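Local atomic coordinates of cytochrome c-552/4 domain-containing protein (PDB entry 4QO5), a protein that binds eight c-type hemes and a calcium ion, and probably passes electrons along the hemes as a membrane-associated multiheme cytochrome. Residues Val439-Ala444 / Tyr464-Trp469; Trp445-Ala450 / Thr510-Trp515. All blocks are in the same frame, centred on the assembly; numbering follows the deposited sequence.

Both contacts use helix 413-447 and lie within the packing of the three C-terminal helices 413-447, 464-485 and 498-520. Contact 1 pairs the first two of these helices; its touching residues are all buried, and its chemistry is apolar apart from one carboxylate that reaches a calcium ion. Contact 2 takes the end of helix 413-447 and the turn after it onto helix 498-520; it is only partly buried and mixes a hydrogen bond with apolar packing. Both border the second subunit, and in contact 2 the turn itself is hydrogen-bonded to it. The two sites adjoin: Trp445 of contact 2 donates to Glu466 of contact 1, and Leu468 packs against Leu511.

Contact 1 of 2, residues Val439-Ala444 / Tyr464-Trp469. With CA (calcium ion), chain J.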
loop_
_atom_site.group_PDB
_atom_site.type_symbol
_atom_site.label_atom_id
_atom_site.label_comp_id
_atom_site.label_asym_id
_atom_site.label_seq_id
_atom_site.Cartn_x
_atom_site.Cartn_y
_atom_site.Cartn_z
ATOM N N VAL A 439 -18.916 17.512 19.664
ATOM C CA VAL A 439 -20.135 17.667 20.456
ATOM C C VAL A 439 -20.661 16.304 20.917
ATOM O O VAL A 439 -21.183 16.178 22.026
ATOM C CB VAL A 439 -21.227 18.460 19.689
ATOM C CG1 VAL A 439 -22.553 18.439 20.443
ATOM C CG2 VAL A 439 -20.768 19.897 19.486
ATOM N N LEU A 440 -20.542 15.290 20.062
ATOM C CA LEU A 440 -20.893 13.927 20.463
ATOM C C LEU A 440 -20.017 13.468 21.637
ATOM O O LEU A 440 -20.493 12.809 22.558
ATOM C CB LEU A 440 -20.772 12.948 19.290
ATOM C CG LEU A 440 -21.778 13.164 18.155
ATOM C CD1 LEU A 440 -21.438 12.319 16.949
ATOM C CD2 LEU A 440 -23.192 12.865 18.634
ATOM N N LEU A 441 -18.741 13.827 21.613
ATOM C CA LEU A 441 -17.871 13.489 22.738
ATOM C C LEU A 441 -18.308 14.194 24.027
ATOM O O LEU A 441 -18.294 13.588 25.100
ATOM C CB LEU A 441 -16.409 13.790 22.431
ATOM C CG LEU A 441 -15.458 13.320 23.542
ATOM C CD1 LEU A 441 -15.679 11.841 23.879
ATOM C CD2 LEU A 441 -14.037 13.545 23.135
ATOM N N LEU A 442 -18.696 15.464 23.926
ATOM C CA LEU A 442 -19.222 16.177 25.091
ATOM C C LEU A 442 -20.472 15.482 25.637
ATOM O O LEU A 442 -20.694 15.448 26.843
ATOM C CB LEU A 442 -19.527 17.640 24.755
ATOM C CG LEU A 442 -18.324 18.539 24.468
ATOM C CD1 LEU A 442 -18.784 19.929 24.028
ATOM C CD2 LEU A 442 -17.416 18.642 25.682
ATOM N N LYS A 443 -21.284 14.917 24.749
ATOM C CA LYS A 443 -22.447 14.145 25.182
ATOM C C LYS A 443 -22.031 12.856 25.893
ATOM O O LYS A 443 -22.657 12.439 26.864
ATOM C CB LYS A 443 -23.358 13.813 23.994
ATOM C CG LYS A 443 -24.049 15.024 23.396
ATOM C CD LYS A 443 -25.077 14.634 22.334
ATOM C CE LYS A 443 -25.919 15.845 21.930
ATOM N NZ LYS A 443 -26.613 15.658 20.623
ATOM N N ALA A 444 -20.975 12.224 25.399
ATOM C CA ALA A 444 -20.458 11.005 26.020
ATOM C C ALA A 444 -19.958 11.285 27.435
ATOM O O ALA A 444 -20.170 10.491 28.350
ATOM C CB ALA A 444 -19.342 10.413 25.176
ATOM N N TYR A 464 -12.495 4.134 24.436
ATOM C CA TYR A 464 -12.839 3.799 23.055
ATOM C C TYR A 464 -13.590 4.902 22.305
ATOM O O TYR A 464 -13.191 5.276 21.208
ATOM C CB TYR A 464 -13.608 2.472 22.991
ATOM C CG TYR A 464 -13.896 2.016 21.580
ATOM C CD1 TYR A 464 -12.861 1.656 20.725
ATOM C CD2 TYR A 464 -15.196 1.965 21.093
ATOM C CE1 TYR A 464 -13.113 1.250 19.429
ATOM C CE2 TYR A 464 -15.457 1.559 19.796
ATOM C CZ TYR A 464 -14.407 1.201 18.970
ATOM O OH TYR A 464 -14.644 0.781 17.682
ATOM N N ILE A 465 -14.666 5.427 22.879
ATOM C CA ILE A 465 -15.402 6.494 22.190
ATOM C C ILE A 465 -14.544 7.755 22.005
ATOM O O ILE A 465 -14.723 8.501 21.040
ATOM C CB ILE A 465 -16.753 6.841 22.874
ATOM C CG1 ILE A 465 -17.627 7.667 21.913
ATOM C CG2 ILE A 465 -16.531 7.560 24.199
ATOM C CD1 ILE A 465 -19.085 7.739 22.282
ATOM N N GLU A 466 -13.592 7.977 22.912
ATOM C CA GLU A 466 -12.688 9.117 22.790
ATOM C C GLU A 466 -11.725 8.894 21.619
ATOM O O GLU A 466 -11.385 9.820 20.885
ATOM C CB GLU A 466 -11.938 9.346 24.113
ATOM C CG GLU A 466 -12.872 9.799 25.241
ATOM C CD GLU A 466 -12.322 9.583 26.645
ATOM O OE1 GLU A 466 -11.297 8.884 26.806
ATOM O OE2 GLU A 466 -12.940 10.109 27.594
ATOM N N LYS A 467 -11.313 7.649 21.415
ATOM C CA LYS A 467 -10.435 7.343 20.292
ATOM C C LYS A 467 -11.177 7.455 18.955
ATOM O O LYS A 467 -10.579 7.789 17.931
ATOM C CB LYS A 467 -9.791 5.961 20.474
ATOM C CG LYS A 467 -8.752 5.934 21.631
ATOM C CD LYS A 467 -8.371 4.498 21.959
ATOM C CE LYS A 467 -7.771 4.362 23.353
ATOM N NZ LYS A 467 -6.518 5.144 23.489
ATOM N N LEU A 468 -12.474 7.174 18.966
ATOM C CA LEU A 468 -13.290 7.381 17.771
ATOM C C LEU A 468 -13.312 8.865 17.423
ATOM O O LEU A 468 -13.196 9.243 16.262
ATOM C CB LEU A 468 -14.711 6.860 17.986
ATOM C CG LEU A 468 -14.838 5.340 18.133
ATOM C CD1 LEU A 468 -16.304 4.954 18.295
ATOM C CD2 LEU A 468 -14.234 4.640 16.924
ATOM N N TRP A 469 -13.442 9.711 18.438
ATOM C CA TRP A 469 -13.396 11.146 18.217
ATOM C C TRP A 469 -12.038 11.559 17.639
ATOM O O TRP A 469 -11.977 12.296 16.658
ATOM C CB TRP A 469 -13.697 11.875 19.514
ATOM C CG TRP A 469 -13.319 13.334 19.519
ATOM C CD1 TRP A 469 -13.925 14.357 18.812
ATOM C CD2 TRP A 469 -12.270 13.935 20.280
ATOM N NE1 TRP A 469 -13.292 15.551 19.096
ATOM C CE2 TRP A 469 -12.279 15.319 19.994
ATOM C CE3 TRP A 469 -11.315 13.437 21.184
ATOM C CZ2 TRP A 469 -11.376 16.214 20.584
ATOM C CZ3 TRP A 469 -10.423 14.324 21.766
ATOM C CH2 TRP A 469 -10.463 15.701 21.462
HETATM CA CA CA J . -11.476 9.306 29.277
HETATM O O HOH W 1 -10.649 8.655 31.407
#
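A calcium site borders this buried, nearly antiparallel helix pair, in which 439-444 and 464-469 run at 169° with their axes 10.0 Å apart. Leu441 is the central side chain of the seam. With its CG anti to the backbone N (chi1 -174°), it reaches across and divides its two methyls between two neighbours. CD2 sits over one face of the Trp469 indole, offset toward the rim and only 3.4 Å from Trp469 CE3, a tight fit. CD1 meets the aliphatic part of Glu466, 3.7 Å from Glu466 CG, the two chains crossing at about a right angle. One turn along, Ala444 is small enough to admit the extended Ile465, whose CD1 comes to 3.9 Å from Ala444 CB. Trp469 NE1 is hydrogen-bonded to Thr438, so the indole is also held at its nitrogen. Beyond CG the Glu466 chain is extended and carries its carboxylate to the calcium ion, with Glu466 OE1 at 2.5 Å and OE2 at 2.4 Å from the metal. Trp445 NE1 is hydrogen-bonded to OE2, so this oxygen binds both the metal and an N-H. Asp462, Glu463, the carbonyl oxygens of His451 and Thr459, and a water complete the site. Glu466 thus joins the apolar seam to the metal; three acidic side chains converge there, and the calcium probably offsets their repulsion and would be expected to stabilise the ionised carboxylates.

Contact 2 of 2, residues Trp445-Ala450 / Thr510-Trp515; sequences WQSGLA and TLLRLW
The end of a helix docks here against a neighbouring one: the C-terminal end of helix 413-447 and the turn after it lie on helix 498-520, partly buried. Trp515 and Leu449 carry the contact in about equal measure. Trp515 CG is anti to the backbone N (chi1 -178°), which sends the indole over to the turn, where NE1 donates to Ser447 O at 3.2 Å. The bond is nearly straight, with 170° at the hydrogen; the carbonyl oxygen lies in the plane of the ring, but the donor stands well above the carbonyl plane. Ser447 OG also approaches the ring carbon Trp515 CD1, at 3.5 Å. Gly448 is the residue that leaves the helix, and its positive phi (89°) would jam a CB against the preceding carbonyl oxygen, so glycine suits this helix C-terminal turn. The chain then doubles back, and Ala450 makes a backbone hydrogen bond to Ala444. Leu449 is thereby laid over the indole. Its CB makes a CH-pi contact 3.8 Å from the centroid of the five-membered ring of Trp515, almost along the ring normal. Its CD1 continues over the same indole to 3.7 Å from Trp515 CD2, the two side chains sliding past each other in opposite directions. The other methyl, CD2, turns to helix 498-520 itself and packs 3.9 Å from Leu512 CD2, with Leu511 alongside. Arg513 of the second subunit donates to Gly448 O and Leu449 O and packs on Trp515.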
loop_
_atom_site.group_PDB
_atom_site.type_symbol
_atom_site.label_atom_id
_atom_site.label_comp_id
_atom_site.label_asym_id
_atom_site.label_seq_id
_atom_site.Cartn_x
_atom_site.Cartn_y
_atom_site.Cartn_z
ATOM N N TRP A 445 -19.290 12.420 27.613
ATOM C CA TRP A 445 -18.788 12.781 28.928
ATOM C C TRP A 445 -19.942 13.167 29.850
ATOM O O TRP A 445 -19.954 12.811 31.024
ATOM C CB TRP A 445 -17.790 13.931 28.826
ATOM C CG TRP A 445 -16.466 13.552 28.256
ATOM C CD1 TRP A 445 -15.864 12.319 28.297
ATOM C CD2 TRP A 445 -15.567 14.415 27.556
ATOM N NE1 TRP A 445 -14.647 12.370 27.661
ATOM C CE2 TRP A 445 -14.440 13.649 27.203
ATOM C CE3 TRP A 445 -15.604 15.769 27.201
ATOM C CZ2 TRP A 445 -13.363 14.187 26.498
ATOM C CZ3 TRP A 445 -14.530 16.304 26.505
ATOM C CH2 TRP A 445 -13.429 15.515 26.156
ATOM N N GLN A 446 -20.919 13.879 29.299
ATOM C CA GLN A 446 -22.089 14.311 30.060
ATOM C C GLN A 446 -22.933 13.146 30.570
ATOM O O GLN A 446 -23.508 13.219 31.655
ATOM C CB GLN A 446 -22.965 15.225 29.200
ATOM C CG GLN A 446 -24.042 15.960 29.977
ATOM C CD GLN A 446 -23.501 17.150 30.743
ATOM O OE1 GLN A 446 -22.797 17.997 30.189
ATOM N NE2 GLN A 446 -23.837 17.227 32.025
ATOM N N SER A 447 -23.012 12.078 29.784
ATOM C CA SER A 447 -23.896 10.960 30.102
ATOM C C SER A 447 -23.188 9.878 30.905
ATOM O O SER A 447 -23.821 8.944 31.393
ATOM C CB SER A 447 -24.482 10.356 28.822
ATOM O OG SER A 447 -23.518 9.571 28.141
ATOM N N GLY A 448 -21.873 10.000 31.029
ATOM C CA GLY A 448 -21.103 9.059 31.820
ATOM C C GLY A 448 -20.611 7.851 31.042
ATOM O O GLY A 448 -20.096 6.906 31.626
ATOM N N LEU A 449 -20.766 7.871 29.723
ATOM C CA LEU A 449 -20.238 6.787 28.902
ATOM C C LEU A 449 -18.712 6.821 28.919
ATOM O O LEU A 449 -18.057 5.781 28.810
ATOM C CB LEU A 449 -20.769 6.873 27.467
ATOM C CG LEU A 449 -20.221 5.880 26.439
ATOM C CD1 LEU A 449 -20.449 4.436 26.877
ATOM C CD2 LEU A 449 -20.862 6.136 25.082
ATOM N N ALA A 450 -18.158 8.022 29.068
ATOM C CA ALA A 450 -16.715 8.206 29.157
ATOM C C ALA A 450 -16.382 9.179 30.277
ATOM O O ALA A 450 -17.217 9.997 30.659
ATOM C CB ALA A 450 -16.156 8.709 27.836
ATOM N N THR A 510 -24.341 5.584 17.619
ATOM C CA THR A 510 -24.826 4.264 18.004
ATOM C C THR A 510 -24.397 3.885 19.430
ATOM O O THR A 510 -25.211 3.401 20.226
ATOM C CB THR A 510 -24.389 3.191 16.983
ATOM O OG1 THR A 510 -25.112 3.390 15.759
ATOM C CG2 THR A 510 -24.685 1.806 17.510
ATOM N N LEU A 511 -23.133 4.136 19.762
ATOM C CA LEU A 511 -22.646 3.885 21.119
ATOM C C LEU A 511 -23.427 4.686 22.168
ATOM O O LEU A 511 -23.811 4.153 23.208
ATOM C CB LEU A 511 -21.148 4.174 21.220
ATOM C CG LEU A 511 -20.256 3.137 20.531
ATOM C CD1 LEU A 511 -18.806 3.585 20.531
ATOM C CD2 LEU A 511 -20.404 1.783 21.204
ATOM N N LEU A 512 -23.669 5.963 21.880
ATOM C CA LEU A 512 -24.486 6.799 22.754
ATOM C C LEU A 512 -25.904 6.250 22.914
ATOM O O LEU A 512 -26.440 6.220 24.023
ATOM C CB LEU A 512 -24.528 8.240 22.233
ATOM C CG LEU A 512 -23.222 9.023 22.369
ATOM C CD1 LEU A 512 -23.305 10.355 21.621
ATOM C CD2 LEU A 512 -22.904 9.250 23.846
ATOM N N ARG A 513 -26.503 5.815 21.807
ATOM C CA ARG A 513 -27.831 5.203 21.832
ATOM C C ARG A 513 -27.888 3.918 22.652
ATOM O O ARG A 513 -28.837 3.699 23.408
ATOM C CB ARG A 513 -28.309 4.885 20.418
ATOM C CG ARG A 513 -28.974 6.027 19.697
ATOM C CD ARG A 513 -29.604 5.529 18.408
ATOM N NE ARG A 513 -30.720 4.615 18.649
ATOM C CZ ARG A 513 -31.002 3.559 17.890
ATOM N NH1 ARG A 513 -32.038 2.787 18.179
ATOM N NH2 ARG A 513 -30.242 3.271 16.840
ATOM N N LEU A 514 -26.896 3.050 22.472
ATOM C CA LEU A 514 -26.828 1.807 23.244
ATOM C C LEU A 514 -26.674 2.103 24.726
ATOM O O LEU A 514 -27.303 1.461 25.568
ATOM C CB LEU A 514 -25.661 0.934 22.781
ATOM C CG LEU A 514 -25.837 0.224 21.441
ATOM C CD1 LEU A 514 -24.584 -0.558 21.084
ATOM C CD2 LEU A 514 -27.049 -0.693 21.480
ATOM N N TRP A 515 -25.833 3.082 25.036
ATOM C CA TRP A 515 -25.611 3.482 26.419
ATOM C C TRP A 515 -26.894 3.997 27.063
ATOM O O TRP A 515 -27.242 3.595 28.171
ATOM C CB TRP A 515 -24.499 4.526 26.497
ATOM C CG TRP A 515 -24.158 4.962 27.885
ATOM C CD1 TRP A 515 -24.348 6.205 28.425
ATOM C CD2 TRP A 515 -23.558 4.165 28.916
ATOM N NE1 TRP A 515 -23.903 6.229 29.725
ATOM C CE2 TRP A 515 -23.417 4.990 30.053
ATOM C CE3 TRP A 515 -23.125 2.835 28.989
ATOM C CZ2 TRP A 515 -22.859 4.530 31.245
ATOM C CZ3 TRP A 515 -22.575 2.380 30.176
ATOM C CH2 TRP A 515 -22.449 3.227 31.289
#